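Local structure of uncharacterized protein Atu1656/AGR_C_3050 (Agrobacterium tumefaciens, 2OJH) at residues A[186-191]-A[197-202]; A[180-185]-A[254-259]; A[144-147]-A[152-155]; A[167-172]-A[191-196]. The protein is of unknown function but belongs to the TolB family and folds as a beta-propeller. All coordinates share one frame; numbering follows the deposited sequence.

Contact 1: residues A[186-191]-A[197-202]; sequences WIYFNS and MQIWRV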
loop_
_atom_site.group_PDB
_atom_site.type_symbol
_atom_site.label_atom_id
_atom_site.label_comp_id
_atom_site.label_asym_id
_atom_site.label_seq_id
_atom_site.Cartn_x
_atom_site.Cartn_y
_atom_site.Cartn_z
ATOM N N TRP A 186 -12.705 10.315 1.705
ATOM C CA TRP A 186 -12.919 8.917 1.329
ATOM C C TRP A 186 -11.724 8.032 1.649
ATOM O O TRP A 186 -10.571 8.491 1.657
ATOM C CB TRP A 186 -13.184 8.805 -0.177
ATOM C CG TRP A 186 -14.428 9.474 -0.664
ATOM C CD1 TRP A 186 -14.527 10.725 -1.203
ATOM C CD2 TRP A 186 -15.753 8.919 -0.688
ATOM N NE1 TRP A 186 -15.836 10.991 -1.544
ATOM C CE2 TRP A 186 -16.607 9.900 -1.237
ATOM C CE3 TRP A 186 -16.301 7.690 -0.291
ATOM C CZ2 TRP A 186 -17.976 9.686 -1.415
ATOM C CZ3 TRP A 186 -17.669 7.480 -0.457
ATOM C CH2 TRP A 186 -18.487 8.477 -1.022
ATOM N N ILE A 187 -12.011 6.746 1.860
ATOM C CA ILE A 187 -10.985 5.710 1.905
ATOM C C ILE A 187 -11.344 4.739 0.764
ATOM O O ILE A 187 -12.456 4.240 0.739
ATOM C CB ILE A 187 -10.983 4.985 3.265
ATOM C CG1 ILE A 187 -10.391 5.906 4.367
ATOM C CG2 ILE A 187 -10.202 3.648 3.178
ATOM C CD1 ILE A 187 -10.816 5.513 5.768
ATOM N N TYR A 188 -10.417 4.512 -0.170
ATOM C CA TYR A 188 -10.615 3.552 -1.266
ATOM C C TYR A 188 -10.044 2.221 -0.785
ATOM O O TYR A 188 -9.044 2.180 -0.020
ATOM C CB TYR A 188 -9.869 4.001 -2.539
ATOM C CG TYR A 188 -10.528 5.151 -3.293
ATOM C CD1 TYR A 188 -10.615 6.440 -2.746
ATOM C CD2 TYR A 188 -11.097 4.939 -4.561
ATOM C CE1 TYR A 188 -11.267 7.489 -3.463
ATOM C CE2 TYR A 188 -11.714 5.967 -5.266
ATOM C CZ TYR A 188 -11.796 7.229 -4.717
ATOM O OH TYR A 188 -12.414 8.208 -5.435
ATOM N N PHE A 189 -10.693 1.134 -1.197
ATOM C CA PHE A 189 -10.319 -0.206 -0.745
ATOM C C PHE A 189 -10.867 -1.209 -1.764
ATOM O O PHE A 189 -11.505 -0.797 -2.754
ATOM C CB PHE A 189 -10.846 -0.458 0.690
ATOM C CG PHE A 189 -12.361 -0.544 0.786
ATOM C CD1 PHE A 189 -13.153 0.615 0.860
ATOM C CD2 PHE A 189 -12.988 -1.785 0.799
ATOM C CE1 PHE A 189 -14.534 0.533 0.924
ATOM C CE2 PHE A 189 -14.398 -1.882 0.871
ATOM C CZ PHE A 189 -15.170 -0.710 0.925
ATOM N N ASN A 190 -10.578 -2.498 -1.585
ATOM C CA ASN A 190 -11.246 -3.500 -2.447
ATOM C C ASN A 190 -12.131 -4.460 -1.664
ATOM O O ASN A 190 -11.914 -4.702 -0.481
ATOM C CB ASN A 190 -10.265 -4.248 -3.392
ATOM C CG ASN A 190 -9.192 -5.062 -2.659
ATOM O OD1 ASN A 190 -8.892 -4.866 -1.478
ATOM N ND2 ASN A 190 -8.564 -5.940 -3.398
ATOM N N SER A 191 -13.153 -5.006 -2.319
ATOM C CA SER A 191 -14.055 -5.858 -1.609
ATOM C C SER A 191 -14.463 -6.989 -2.536
ATOM O O SER A 191 -14.609 -6.778 -3.759
ATOM C CB SER A 191 -15.283 -5.042 -1.176
ATOM O OG SER A 191 -16.210 -5.835 -0.461
HETATM N N MSE A 197 -12.618 -9.404 -6.455
HETATM C CA MSE A 197 -12.169 -8.161 -5.858
HETATM C C MSE A 197 -12.451 -7.005 -6.843
HETATM O O MSE A 197 -12.125 -7.104 -8.040
HETATM C CB MSE A 197 -10.689 -8.220 -5.497
HETATM C CG MSE A 197 -10.357 -8.993 -4.211
HETATM SE SE MSE A 197 -11.366 -8.341 -2.669
HETATM C CE MSE A 197 -10.131 -8.426 -1.175
ATOM N N GLN A 198 -13.119 -5.960 -6.343
ATOM C CA GLN A 198 -13.399 -4.709 -7.063
ATOM C C GLN A 198 -13.070 -3.552 -6.151
ATOM O O GLN A 198 -13.065 -3.727 -4.907
ATOM C CB GLN A 198 -14.864 -4.611 -7.412
ATOM C CG GLN A 198 -15.359 -5.809 -8.224
ATOM C CD GLN A 198 -14.952 -5.739 -9.687
ATOM O OE1 GLN A 198 -15.755 -5.372 -10.524
ATOM N NE2 GLN A 198 -13.709 -6.096 -9.994
ATOM N N ILE A 199 -12.811 -2.385 -6.746
ATOM C CA ILE A 199 -12.527 -1.187 -5.955
ATOM C C ILE A 199 -13.830 -0.558 -5.486
ATOM O O ILE A 199 -14.791 -0.395 -6.264
ATOM C CB ILE A 199 -11.627 -0.131 -6.685
ATOM C CG1 ILE A 199 -10.391 -0.794 -7.314
ATOM C CG2 ILE A 199 -11.262 0.979 -5.714
ATOM C CD1 ILE A 199 -9.577 -1.633 -6.372
ATOM N N TRP A 200 -13.843 -0.248 -4.189
ATOM C CA TRP A 200 -14.948 0.444 -3.541
ATOM C C TRP A 200 -14.360 1.642 -2.791
ATOM O O TRP A 200 -13.134 1.748 -2.617
ATOM C CB TRP A 200 -15.672 -0.488 -2.556
ATOM C CG TRP A 200 -16.542 -1.562 -3.228
ATOM C CD1 TRP A 200 -16.110 -2.675 -3.906
ATOM C CD2 TRP A 200 -17.957 -1.606 -3.252
ATOM N NE1 TRP A 200 -17.187 -3.416 -4.364
ATOM C CE2 TRP A 200 -18.336 -2.775 -3.977
ATOM C CE3 TRP A 200 -18.958 -0.770 -2.741
ATOM C CZ2 TRP A 200 -19.657 -3.113 -4.197
ATOM C CZ3 TRP A 200 -20.281 -1.108 -2.970
ATOM C CH2 TRP A 200 -20.622 -2.275 -3.684
ATOM N N ARG A 201 -15.222 2.565 -2.390
ATOM C CA ARG A 201 -14.801 3.602 -1.468
ATOM C C ARG A 201 -15.834 3.838 -0.368
ATOM O O ARG A 201 -17.022 3.755 -0.611
ATOM C CB ARG A 201 -14.448 4.898 -2.214
ATOM C CG ARG A 201 -15.605 5.577 -2.928
ATOM C CD ARG A 201 -15.151 6.906 -3.514
ATOM N NE ARG A 201 -16.282 7.706 -3.959
ATOM C CZ ARG A 201 -16.191 8.898 -4.542
ATOM N NH1 ARG A 201 -17.303 9.531 -4.899
ATOM N NH2 ARG A 201 -15.003 9.454 -4.767
ATOM N N VAL A 202 -15.354 4.119 0.846
ATOM C CA VAL A 202 -16.227 4.387 1.984
ATOM C C VAL A 202 -15.892 5.772 2.545
ATOM O O VAL A 202 -14.723 6.175 2.530
ATOM C CB VAL A 202 -16.096 3.279 3.096
ATOM C CG1 VAL A 202 -14.665 3.207 3.687
ATOM C CG2 VAL A 202 -17.148 3.473 4.192
HETATM O O HOH W 1 -16.969 -6.362 -5.035
#
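The beta hairpin of strands 186-191 and 198-203 sets Trp-186 and Tyr-188 of one strand against Arg-201 of the other. The guanidinium of Arg-201 lies flat on one face of the Trp-186 indole. The centres are 3.7 Å apart and the planes differ by 8°, a stacked cation-pi pair. The aliphatic part of the same side chain runs alongside Tyr-188, and Arg-201 CB stands 4.0 Å from the centroid of the Tyr-188 ring, over its face. CG of Arg-201 sits between the backbone N and the carbonyl carbon (chi1 65°), and the chain is then extended, which carries the guanidinium out to the phenol. There Arg-201 NH2 donates to Tyr-188 OH at 2.9 Å, in a bent bond of 138°. The two ends also have outside partners: Arg-201 NH1 forms a salt bridge with Glu-210, and Tyr-188 OH a hydrogen bond with Met-256 O.

These two strands are the middle pair of a four-stranded antiparallel sheet, one blade of the propeller. Six backbone hydrogen bonds join them, in the pairs Ile-187 with Val-202, Phe-189 with Trp-200 and Ser-191 with Gln-198. On the sheet face that carries Phe-189 and Trp-200, Trp-200 CB lies over the Phe-189 ring, offset toward its rim, 3.5 Å from Phe-189 CZ. A water donates to Ser-191 O (2.7 Å) and accepts from Trp-200 NE1 (3.0 Å). On the opposite face, the bent selenomethionine chain of Met-197 crosses the amide of Asn-190, and Met-197 CG is 3.6 Å from Asn-190 ND2, which is hydrogen-bonded to Asp-219 O.

Contact 2: residues A[180-185]-A[254-259]; sequences YSPDGR and MDMDGG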
loop_
_atom_site.group_PDB
_atom_site.type_symbol
_atom_site.label_atom_id
_atom_site.label_comp_id
_atom_site.label_asym_id
_atom_site.label_seq_id
_atom_site.Cartn_x
_atom_site.Cartn_y
_atom_site.Cartn_z
ATOM N N TYR A 180 -6.452 6.559 1.798
ATOM C CA TYR A 180 -7.271 7.767 1.750
ATOM C C TYR A 180 -7.218 8.525 0.427
ATOM O O TYR A 180 -6.177 8.569 -0.233
ATOM C CB TYR A 180 -6.802 8.753 2.809
ATOM C CG TYR A 180 -7.029 8.328 4.234
ATOM C CD1 TYR A 180 -6.152 7.444 4.868
ATOM C CD2 TYR A 180 -8.117 8.810 4.953
ATOM C CE1 TYR A 180 -6.352 7.079 6.211
ATOM C CE2 TYR A 180 -8.325 8.441 6.268
ATOM C CZ TYR A 180 -7.438 7.578 6.895
ATOM O OH TYR A 180 -7.659 7.240 8.223
ATOM N N SER A 181 -8.324 9.172 0.067
ATOM C CA SER A 181 -8.271 10.229 -0.940
ATOM C C SER A 181 -7.571 11.445 -0.301
ATOM O O SER A 181 -7.658 11.618 0.926
ATOM C CB SER A 181 -9.676 10.599 -1.416
ATOM O OG SER A 181 -10.476 11.085 -0.348
ATOM N N PRO A 182 -6.880 12.283 -1.105
ATOM C CA PRO A 182 -6.144 13.427 -0.525
ATOM C C PRO A 182 -7.034 14.514 0.106
ATOM O O PRO A 182 -6.550 15.293 0.924
ATOM C CB PRO A 182 -5.368 14.006 -1.714
ATOM C CG PRO A 182 -6.062 13.517 -2.925
ATOM C CD PRO A 182 -6.719 12.214 -2.572
ATOM N N ASP A 183 -8.316 14.564 -0.250
ATOM C CA ASP A 183 -9.227 15.516 0.402
ATOM C C ASP A 183 -9.689 15.000 1.759
ATOM O O ASP A 183 -10.308 15.722 2.542
ATOM C CB ASP A 183 -10.409 15.869 -0.499
ATOM C CG ASP A 183 -11.397 14.723 -0.682
ATOM O OD1 ASP A 183 -11.288 13.652 -0.026
ATOM O OD2 ASP A 183 -12.315 14.918 -1.510
ATOM N N GLY A 184 -9.372 13.740 2.029
ATOM C CA GLY A 184 -9.636 13.132 3.320
ATOM C C GLY A 184 -11.089 12.780 3.554
ATOM O O GLY A 184 -11.471 12.502 4.681
ATOM N N ARG A 185 -11.900 12.801 2.502
ATOM C CA ARG A 185 -13.316 12.479 2.618
ATOM C C ARG A 185 -13.597 10.988 2.422
ATOM O O ARG A 185 -14.609 10.460 2.916
ATOM C CB ARG A 185 -14.145 13.307 1.624
ATOM C CG ARG A 185 -14.156 14.838 1.896
ATOM C CD ARG A 185 -15.364 15.572 1.241
ATOM N NE ARG A 185 -15.822 14.978 -0.031
ATOM C CZ ARG A 185 -17.014 14.391 -0.217
ATOM N NH1 ARG A 185 -17.328 13.880 -1.409
ATOM N NH2 ARG A 185 -17.902 14.313 0.775
HETATM N N MSE A 254 -7.183 5.066 -13.264
HETATM C CA MSE A 254 -8.517 5.617 -13.523
HETATM C C MSE A 254 -8.740 6.939 -12.784
HETATM O O MSE A 254 -7.983 7.288 -11.874
HETATM C CB MSE A 254 -9.567 4.618 -13.056
HETATM C CG MSE A 254 -9.536 4.436 -11.546
HETATM SE SE MSE A 254 -10.710 2.993 -10.965
HETATM C CE MSE A 254 -10.101 2.873 -9.121
ATOM N N ASP A 255 -9.806 7.645 -13.167
ATOM C CA ASP A 255 -10.258 8.863 -12.468
ATOM C C ASP A 255 -10.755 8.501 -11.055
ATOM O O ASP A 255 -11.104 7.336 -10.799
ATOM C CB ASP A 255 -11.390 9.544 -13.266
ATOM C CG ASP A 255 -10.942 10.045 -14.650
ATOM O OD1 ASP A 255 -9.730 10.258 -14.859
ATOM O OD2 ASP A 255 -11.808 10.240 -15.542
HETATM N N MSE A 256 -10.789 9.478 -10.139
HETATM C CA MSE A 256 -11.353 9.258 -8.788
HETATM C C MSE A 256 -12.731 8.577 -8.764
HETATM O O MSE A 256 -13.041 7.825 -7.837
HETATM C CB MSE A 256 -11.504 10.565 -8.024
HETATM C CG MSE A 256 -10.249 11.291 -7.746
HETATM SE SE MSE A 256 -8.931 10.240 -6.782
HETATM C CE MSE A 256 -9.739 10.126 -5.074
ATOM N N ASP A 257 -13.569 8.864 -9.758
ATOM C CA ASP A 257 -14.937 8.346 -9.761
ATOM C C ASP A 257 -15.010 7.038 -10.525
ATOM O O ASP A 257 -16.102 6.505 -10.760
ATOM C CB ASP A 257 -15.931 9.379 -10.342
ATOM C CG ASP A 257 -15.701 9.664 -11.820
ATOM O OD1 ASP A 257 -14.651 9.272 -12.361
ATOM O OD2 ASP A 257 -16.581 10.288 -12.453
ATOM N N GLY A 258 -13.851 6.531 -10.930
ATOM C CA GLY A 258 -13.768 5.244 -11.586
ATOM C C GLY A 258 -13.827 5.346 -13.096
ATOM O O GLY A 258 -13.726 4.341 -13.798
ATOM N N GLY A 259 -13.995 6.560 -13.607
ATOM C CA GLY A 259 -14.045 6.782 -15.050
ATOM C C GLY A 259 -12.676 6.628 -15.683
ATOM O O GLY A 259 -11.636 6.672 -14.977
#
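Ser-181, which touches Met-256 across the contact, also holds one face of the Asp-183 carboxylate. Ser-181 OG donates to Asp-183 OD1 at 2.7 Å, from 38° out of the carboxylate plane. Arg-185 N reaches the same oxygen from the opposite face, also at 2.7 Å and 43° out of the plane. This second bond makes an Asx turn, and the two together should fix the rotation of the carboxylate. Ser-181 OG is itself gripped twice, because it also bonds with Trp-186 N. The carboxylate of Asp-257 forms a second Asx turn: Gly-259 N donates to Asp-257 OD1 at 3.1 Å from above its plane.

Each segment contains a type I beta turn, from Ser-181 to Gly-184 and from Asp-255 to Gly-258. They meet through a single methyl group. Met-256, a selenomethionine, bends at chi2 (-56°) and again at chi3, and its end points at the other turn. Met-256 CE touches Ser-181 CB at 3.7 Å. The same Met-256 CE lies 4.4 Å from Pro-182 CD, so the methyl rests against the start of the turn. The contact is small and apolar, with 70 Å² buried.

Met-256 also packs on Val-231 of strand 230-237. The turn 181-184 links strands 175-180 and 186-191 of one blade. The turn at 255-258 lies between strands 247-255 and 262-267 of the next.

Contact 3: residues A[144-147]-A[152-155]; sequences TYCG and VFDI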
loop_
_atom_site.group_PDB
_atom_site.type_symbol
_atom_site.label_atom_id
_atom_site.label_comp_id
_atom_site.label_asym_id
_atom_site.label_seq_id
_atom_site.Cartn_x
_atom_site.Cartn_y
_atom_site.Cartn_z
ATOM N N THR A 144 -5.532 4.110 8.378
ATOM C CA THR A 144 -6.524 3.117 8.042
ATOM C C THR A 144 -5.828 1.778 7.791
ATOM O O THR A 144 -4.630 1.747 7.434
ATOM C CB THR A 144 -7.364 3.589 6.838
ATOM O OG1 THR A 144 -8.435 2.671 6.594
ATOM C CG2 THR A 144 -6.495 3.716 5.576
ATOM N N TYR A 145 -6.566 0.673 7.937
ATOM C CA TYR A 145 -5.951 -0.655 7.866
ATOM C C TYR A 145 -6.939 -1.764 7.635
ATOM O O TYR A 145 -8.171 -1.578 7.772
ATOM C CB TYR A 145 -5.140 -0.952 9.141
ATOM C CG TYR A 145 -5.870 -0.859 10.481
ATOM C CD1 TYR A 145 -6.144 0.384 11.073
ATOM C CD2 TYR A 145 -6.211 -2.010 11.193
ATOM C CE1 TYR A 145 -6.798 0.467 12.294
ATOM C CE2 TYR A 145 -6.845 -1.935 12.421
ATOM C CZ TYR A 145 -7.138 -0.683 12.975
ATOM O OH TYR A 145 -7.747 -0.586 14.217
ATOM N N CYS A 146 -6.420 -2.934 7.275
ATOM C CA CYS A 146 -7.277 -4.118 7.130
ATOM C C CYS A 146 -7.124 -4.832 8.466
ATOM O O CYS A 146 -5.986 -5.007 8.951
ATOM C CB CYS A 146 -6.803 -5.027 6.000
ATOM S SG CYS A 146 -7.786 -6.571 5.885
ATOM N N GLY A 147 -8.254 -5.136 9.114
ATOM C CA GLY A 147 -8.255 -5.927 10.327
ATOM C C GLY A 147 -8.997 -7.212 10.071
ATOM O O GLY A 147 -10.104 -7.188 9.506
ATOM N N VAL A 152 -13.266 -12.349 9.446
ATOM C CA VAL A 152 -13.996 -11.252 8.821
ATOM C C VAL A 152 -12.953 -10.151 8.533
ATOM O O VAL A 152 -12.278 -9.662 9.455
ATOM C CB VAL A 152 -15.115 -10.696 9.738
ATOM C CG1 VAL A 152 -15.892 -9.596 9.041
ATOM C CG2 VAL A 152 -16.046 -11.827 10.220
ATOM N N PHE A 153 -12.829 -9.789 7.256
ATOM C CA PHE A 153 -11.819 -8.871 6.755
ATOM C C PHE A 153 -12.474 -7.499 6.608
ATOM O O PHE A 153 -13.304 -7.310 5.714
ATOM C CB PHE A 153 -11.339 -9.302 5.355
ATOM C CG PHE A 153 -10.561 -10.589 5.325
ATOM C CD1 PHE A 153 -11.168 -11.803 5.652
ATOM C CD2 PHE A 153 -9.243 -10.595 4.900
ATOM C CE1 PHE A 153 -10.454 -13.000 5.590
ATOM C CE2 PHE A 153 -8.524 -11.802 4.807
ATOM C CZ PHE A 153 -9.113 -12.990 5.179
ATOM N N ASP A 154 -12.120 -6.546 7.473
ATOM C CA ASP A 154 -12.748 -5.232 7.384
ATOM C C ASP A 154 -11.783 -4.076 7.343
ATOM O O ASP A 154 -10.598 -4.203 7.742
ATOM C CB ASP A 154 -13.711 -4.992 8.560
ATOM C CG ASP A 154 -15.051 -5.671 8.364
ATOM O OD1 ASP A 154 -15.654 -5.562 7.259
ATOM O OD2 ASP A 154 -15.490 -6.324 9.331
ATOM N N ILE A 155 -12.324 -2.931 6.921
ATOM C CA ILE A 155 -11.593 -1.679 6.929
ATOM C C ILE A 155 -11.813 -1.023 8.267
ATOM O O ILE A 155 -12.959 -0.903 8.733
ATOM C CB ILE A 155 -12.096 -0.747 5.787
ATOM C CG1 ILE A 155 -12.085 -1.498 4.422
ATOM C CG2 ILE A 155 -11.305 0.580 5.758
ATOM C CD1 ILE A 155 -10.727 -2.129 4.015
#
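Gly-147 and Asp-154 face each other as an antiparallel hydrogen-bonded pair. Gly-147 N donates to Asp-154 O at 2.9 Å, with an angle of 169° at the hydrogen. Asp-154 N returns a bond to Gly-147 O at 2.9 Å, almost straight at 177°. Gly-147 and Ile-155 bury the most surface here, followed by Cys-146. Cys-146 and Ile-155 form the adjacent non-hydrogen-bonded pair. Each of the two also makes a CA-H...O contact with a neighbouring carbonyl: Cys-146 CA lies 3.4 Å from Asp-154 O, and Ile-155 CA lies 3.5 Å from Tyr-145 O.

Strands 142-149 and 152-159 are thus a beta hairpin, the middle two strands of a four-stranded propeller blade. On the face with Cys-146 and Ile-155, the CG2 branch of Ile-155 meets Thr-144 OG1 at 3.6 Å, the two side chains crossing at a slant. That hydroxyl has its polar partner in Tyr-156 O. The thiol of Cys-146 lies anti to the backbone N (chi1 176°), which brings Cys-146 SG to 4.4 Å from Phe-153 CD2.

Ile-155 also reaches the following blade, where it packs on Pro-178 and Phe-189. Asp-154 points to the other face of the sheet. Its OD2 forms a salt bridge with Arg-167, and its OD1 takes hydrogen bonds from Thr-169 OG1 and Gly-171 N, in the loop after strand 165-167.

Contact 4: residues A[167-172]-A[191-196]; sequences RLTHGE and SSRTGQ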
loop_
_atom_site.group_PDB
_atom_site.type_symbol
_atom_site.label_atom_id
_atom_site.label_comp_id
_atom_site.label_asym_id
_atom_site.label_seq_id
_atom_site.Cartn_x
_atom_site.Cartn_y
_atom_site.Cartn_z
ATOM N N ARG A 167 -14.558 0.760 13.132
ATOM C CA ARG A 167 -14.835 -0.213 12.087
ATOM C C ARG A 167 -15.648 0.463 10.961
ATOM O O ARG A 167 -16.733 1.010 11.216
ATOM C CB ARG A 167 -15.616 -1.364 12.715
ATOM C CG ARG A 167 -15.757 -2.560 11.825
ATOM C CD ARG A 167 -16.444 -3.687 12.524
ATOM N NE ARG A 167 -16.811 -4.733 11.578
ATOM C CZ ARG A 167 -17.615 -5.747 11.853
ATOM N NH1 ARG A 167 -18.173 -5.840 13.054
ATOM N NH2 ARG A 167 -17.882 -6.659 10.918
ATOM N N LEU A 168 -15.127 0.445 9.732
ATOM C CA LEU A 168 -15.757 1.174 8.619
ATOM C C LEU A 168 -16.537 0.309 7.658
ATOM O O LEU A 168 -17.413 0.808 6.954
ATOM C CB LEU A 168 -14.724 1.999 7.843
ATOM C CG LEU A 168 -14.054 3.070 8.715
ATOM C CD1 LEU A 168 -12.856 3.612 8.006
ATOM C CD2 LEU A 168 -15.008 4.217 9.084
ATOM N N THR A 169 -16.192 -0.969 7.597
ATOM C CA THR A 169 -17.002 -1.934 6.868
ATOM C C THR A 169 -17.401 -3.016 7.853
ATOM O O THR A 169 -16.761 -3.174 8.889
ATOM C CB THR A 169 -16.297 -2.520 5.613
ATOM O OG1 THR A 169 -15.114 -3.240 5.990
ATOM C CG2 THR A 169 -15.924 -1.421 4.633
ATOM N N HIS A 170 -18.455 -3.746 7.521
ATOM C CA HIS A 170 -19.062 -4.663 8.453
ATOM C C HIS A 170 -19.318 -6.025 7.808
ATOM O O HIS A 170 -20.421 -6.542 7.851
ATOM C CB HIS A 170 -20.329 -4.026 9.068
ATOM C CG HIS A 170 -20.037 -2.792 9.869
ATOM N ND1 HIS A 170 -19.967 -1.536 9.300
ATOM C CD2 HIS A 170 -19.726 -2.629 11.177
ATOM C CE1 HIS A 170 -19.643 -0.652 10.231
ATOM N NE2 HIS A 170 -19.497 -1.290 11.379
ATOM N N GLY A 171 -18.268 -6.599 7.221
ATOM C CA GLY A 171 -18.293 -7.983 6.744
ATOM C C GLY A 171 -19.040 -8.212 5.455
ATOM O O GLY A 171 -19.400 -9.349 5.147
ATOM N N GLU A 172 -19.289 -7.136 4.710
ATOM C CA GLU A 172 -19.831 -7.235 3.360
ATOM C C GLU A 172 -18.676 -7.688 2.469
ATOM O O GLU A 172 -17.872 -6.875 2.048
ATOM C CB GLU A 172 -20.362 -5.877 2.868
ATOM C CG GLU A 172 -21.452 -5.241 3.750
ATOM C CD GLU A 172 -20.852 -4.291 4.796
ATOM O OE1 GLU A 172 -19.622 -4.196 4.888
ATOM O OE2 GLU A 172 -21.616 -3.635 5.531
ATOM N N SER A 191 -13.153 -5.006 -2.319
ATOM C CA SER A 191 -14.055 -5.858 -1.609
ATOM C C SER A 191 -14.463 -6.989 -2.536
ATOM O O SER A 191 -14.609 -6.778 -3.759
ATOM C CB SER A 191 -15.283 -5.042 -1.176
ATOM O OG SER A 191 -16.210 -5.835 -0.461
ATOM N N SER A 192 -14.642 -8.180 -1.966
ATOM C CA SER A 192 -15.065 -9.340 -2.753
ATOM C C SER A 192 -16.573 -9.494 -2.768
ATOM O O SER A 192 -17.084 -10.497 -3.294
ATOM C CB SER A 192 -14.486 -10.627 -2.155
ATOM O OG SER A 192 -14.973 -10.820 -0.819
ATOM N N ARG A 193 -17.294 -8.518 -2.222
ATOM C CA ARG A 193 -18.739 -8.664 -2.045
ATOM C C ARG A 193 -19.507 -8.997 -3.332
ATOM O O ARG A 193 -20.595 -9.576 -3.276
ATOM C CB ARG A 193 -19.356 -7.465 -1.281
ATOM C CG ARG A 193 -19.545 -6.168 -2.072
ATOM C CD ARG A 193 -19.873 -4.993 -1.146
ATOM N NE ARG A 193 -18.752 -4.648 -0.264
ATOM C CZ ARG A 193 -18.764 -3.676 0.650
ATOM N NH1 ARG A 193 -19.847 -2.926 0.828
ATOM N NH2 ARG A 193 -17.681 -3.445 1.396
ATOM N N THR A 194 -18.945 -8.657 -4.486
ATOM C CA THR A 194 -19.658 -8.944 -5.750
ATOM C C THR A 194 -19.184 -10.211 -6.434
ATOM O O THR A 194 -19.647 -10.538 -7.526
ATOM C CB THR A 194 -19.527 -7.792 -6.764
ATOM O OG1 THR A 194 -18.136 -7.502 -6.977
ATOM C CG2 THR A 194 -20.268 -6.529 -6.284
ATOM N N GLY A 195 -18.222 -10.916 -5.854
ATOM C CA GLY A 195 -17.784 -12.149 -6.516
ATOM C C GLY A 195 -16.308 -12.163 -6.818
ATOM O O GLY A 195 -15.650 -13.200 -6.696
ATOM N N GLN A 196 -15.776 -11.003 -7.192
ATOM C CA GLN A 196 -14.338 -10.856 -7.350
ATOM C C GLN A 196 -13.916 -9.581 -6.653
ATOM O O GLN A 196 -14.764 -8.770 -6.251
ATOM C CB GLN A 196 -13.929 -10.884 -8.832
ATOM C CG GLN A 196 -14.516 -9.771 -9.678
ATOM C CD GLN A 196 -14.667 -10.136 -11.154
ATOM O OE1 GLN A 196 -15.258 -11.164 -11.503
ATOM N NE2 GLN A 196 -14.152 -9.279 -12.025
HETATM O O HOH W 2 -19.084 -1.819 3.392
#
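Ser-191 OG, 3.2 Å from Glu-172 O across the contact, is gripped by several groups. Arg-193 NE donates to Ser-191 OG at 2.8 Å, nearly straight (168°) and in the guanidinium plane. Arg-193 N adds a weak bond to the same hydroxyl at 3.4 Å. Asn-175 OD1 is a further hydrogen-bond partner of Ser-191 OG, and it also bonds with Arg-193 NH2. These bonds hold the arginine head in place.

One face of the guanidinium is covered by Glu-172: Glu-172 CB sits over its centre, 3.5 Å from Arg-193 CZ. The arginine chain bends at chi3 (66°), which turns the head back alongside Glu-172. Thr-169 CG2 touches the guanidinium at its edge. The opposite charges make no salt bridge, since Glu-172 OE1 is 4.1 Å from Arg-193 NH2 and well out of the guanidinium plane. A water joins them: it accepts from Arg-193 NH1 at 2.9 Å and donates weakly to Glu-172 OE1. Glu-172 OE1 accepts from His-170 N at 2.9 Å, on the syn side, 30° out of the carboxylate plane.

Arg-193 also makes a cation-pi contact with Trp-200. Residues 167-172 lead from the last strand of one four-stranded sheet toward strand 175-180, the first of the next. Residues 191-196 join the second and third strands of that next sheet. A connection between blades thus packs on a hairpin loop of the following blade of the beta-propeller.

The four contacts span three successive four-stranded blades of the propeller. Contact 3 comes first along the chain, in the blade of strands 131-136 to 165-167. Contact 1 is the equivalent hairpin of the next blade, its centre about 11 Å away. Contact 4 packs the connection between these blades on a hairpin loop of the second and shares Ser-191 with contact 1; their segments alternate along the chain. Contact 2 spans 68 intervening residues, encloses contact 1 and reaches the third blade, at strand 247-255. Contacts 2 and 4 do not touch; their centres are about 19 Å apart. Contacts 1 and 3 lie within blades, while contact 2 is a small touch between neighbouring blades.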